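Local coordinates for HpcH/HpaI aldolase/citrate lyase family protein (Burkholderia cenocepacia, PDB 4MF4) that belongs to the HpcH/HpaI aldolase/citrate lyase family, whose members are built on an eight-stranded TIM barrel, at residues Y28-S33 with D49-D54. Residues are numbered along the deposited sequence; the frame is centred on the assembly and turned at random.
Sequences YGLWLS and DWLCID
Strands 27-32 and 50-54 run parallel as the first two staves of a TIM barrel, joined by helix 37-43 in a beta-alpha-beta crossover. At the start, Tyr-28 N gives a nearly straight hydrogen bond to Asp-49 OD2 (2.8 Å, 172°), on the anti lone pair of the carboxylate, so an acidic side chain prolongs the pairing just before its own strand begins. Gly-29 suits its place because the indole of Trp-50 lies flat across it: chi1 of 56° sets Trp-50 CG in the crowded position between backbone N and carbonyl carbon, and Gly-29 CA sits 3.3 Å from the centroid of the five-membered ring, a CH-pi contact that a CB would obstruct. Trp-50 NE1 gives its hydrogen bond to Leu-27 O. On the other face, toward the outer helices, Leu-30 CB meets Leu-51 CD2, while its backbone O receives Cys-52 N at 2.9 Å. Trp-31 turns inward with Trp-50 and Cys-52; the compact thiol of Cys-52, SG anti to its backbone N, rests over one face of the six-membered ring, 3.8 Å from its centroid. Leu-32 again faces outward, its CD1 touching Leu-51 CB and Ile-53 CG1. Beyond it, Ser-33 OG reaches Asp-54 OD2 through a water. Asp-54 OD1 engages Arg-84 and Glu-56 N, whereas OD2 takes the Trp-31 NE1 hydrogen bond, 3.2 Å long, from above the carboxylate plane.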
# COMPACT_ATOMS: atom_id res chain seq x y z
N TYR A 28 27.88 15.65 6.47
CA TYR A 28 27.79 14.21 6.66
C TYR A 28 26.37 13.70 6.40
O TYR A 28 25.37 14.26 6.87
CB TYR A 28 28.25 13.84 8.07
CG TYR A 28 29.69 14.21 8.34
CD1 TYR A 28 30.72 13.48 7.79
CD2 TYR A 28 30.01 15.29 9.16
CE1 TYR A 28 32.05 13.82 8.01
CE2 TYR A 28 31.34 15.64 9.42
CZ TYR A 28 32.36 14.91 8.83
OH TYR A 28 33.69 15.23 9.02
N GLY A 29 26.30 12.59 5.66
CA GLY A 29 25.03 12.07 5.17
C GLY A 29 24.90 10.61 5.52
O GLY A 29 25.88 9.95 5.88
N LEU A 30 23.69 10.10 5.40
CA LEU A 30 23.46 8.69 5.57
C LEU A 30 22.60 8.26 4.36
O LEU A 30 21.72 9.02 3.97
CB LEU A 30 22.68 8.52 6.87
CG LEU A 30 22.50 7.16 7.50
CD1 LEU A 30 23.87 6.53 7.90
CD2 LEU A 30 21.58 7.31 8.71
N TRP A 31 22.89 7.09 3.77
CA TRP A 31 22.13 6.50 2.69
C TRP A 31 20.91 5.78 3.25
O TRP A 31 21.04 5.01 4.23
CB TRP A 31 22.98 5.45 1.96
CG TRP A 31 22.78 5.43 0.52
CD1 TRP A 31 22.16 4.47 -0.21
CD2 TRP A 31 23.24 6.42 -0.41
NE1 TRP A 31 22.19 4.82 -1.55
CE2 TRP A 31 22.84 6.01 -1.68
CE3 TRP A 31 23.93 7.63 -0.27
CZ2 TRP A 31 23.13 6.75 -2.82
CZ3 TRP A 31 24.21 8.37 -1.41
CH2 TRP A 31 23.81 7.93 -2.66
N LEU A 32 19.74 6.05 2.66
CA LEU A 32 18.53 5.39 3.08
C LEU A 32 18.09 4.41 2.00
O LEU A 32 17.53 4.81 0.98
CB LEU A 32 17.40 6.39 3.36
CG LEU A 32 17.68 7.53 4.33
CD1 LEU A 32 16.44 8.40 4.45
CD2 LEU A 32 18.13 7.03 5.69
N SER A 33 18.35 3.12 2.26
CA SER A 33 18.02 1.98 1.39
C SER A 33 16.79 1.16 1.84
O SER A 33 16.21 0.43 1.03
CB SER A 33 19.19 0.98 1.37
OG SER A 33 20.39 1.63 0.97
N ASP A 49 23.81 15.91 8.48
CA ASP A 49 23.52 17.11 7.64
C ASP A 49 22.56 16.78 6.48
O ASP A 49 21.74 17.62 6.07
CB ASP A 49 24.81 17.71 7.15
CG ASP A 49 25.75 18.03 8.31
OD1 ASP A 49 25.28 18.78 9.20
OD2 ASP A 49 26.90 17.48 8.38
N TRP A 50 22.68 15.58 5.91
CA TRP A 50 21.78 15.18 4.81
C TRP A 50 21.45 13.71 4.88
O TRP A 50 22.18 12.94 5.50
CB TRP A 50 22.38 15.56 3.44
CG TRP A 50 23.74 15.01 3.18
CD1 TRP A 50 24.93 15.46 3.70
CD2 TRP A 50 24.05 13.90 2.35
NE1 TRP A 50 25.97 14.67 3.24
CE2 TRP A 50 25.45 13.71 2.42
CE3 TRP A 50 23.29 13.02 1.58
CZ2 TRP A 50 26.10 12.70 1.72
CZ3 TRP A 50 23.95 12.04 0.85
CH2 TRP A 50 25.36 11.88 0.96
N LEU A 51 20.32 13.32 4.28
CA LEU A 51 19.90 11.94 4.19
C LEU A 51 19.50 11.64 2.75
O LEU A 51 18.80 12.43 2.14
CB LEU A 51 18.69 11.67 5.09
CG LEU A 51 18.85 11.90 6.59
CD1 LEU A 51 17.51 11.79 7.32
CD2 LEU A 51 19.79 10.88 7.18
N CYS A 52 19.96 10.53 2.19
CA CYS A 52 19.71 10.24 0.75
C CYS A 52 18.65 9.15 0.55
O CYS A 52 18.84 8.03 1.00
CB CYS A 52 20.98 9.84 0.02
SG CYS A 52 20.72 9.72 -1.76
N ILE A 53 17.56 9.51 -0.09
CA ILE A 53 16.54 8.53 -0.49
C ILE A 53 16.94 8.01 -1.85
O ILE A 53 16.89 8.72 -2.84
CB ILE A 53 15.14 9.16 -0.53
CG1 ILE A 53 14.75 9.69 0.85
CG2 ILE A 53 14.07 8.16 -1.00
CD1 ILE A 53 13.69 10.77 0.76
N ASP A 54 17.37 6.75 -1.91
CA ASP A 54 17.90 6.19 -3.17
C ASP A 54 16.78 5.58 -4.05
O ASP A 54 16.10 4.71 -3.58
CB ASP A 54 18.89 5.13 -2.85
CG ASP A 54 19.61 4.59 -4.06
OD1 ASP A 54 19.57 5.21 -5.14
OD2 ASP A 54 20.35 3.60 -3.87
O HOH W 1 20.69 1.81 -1.87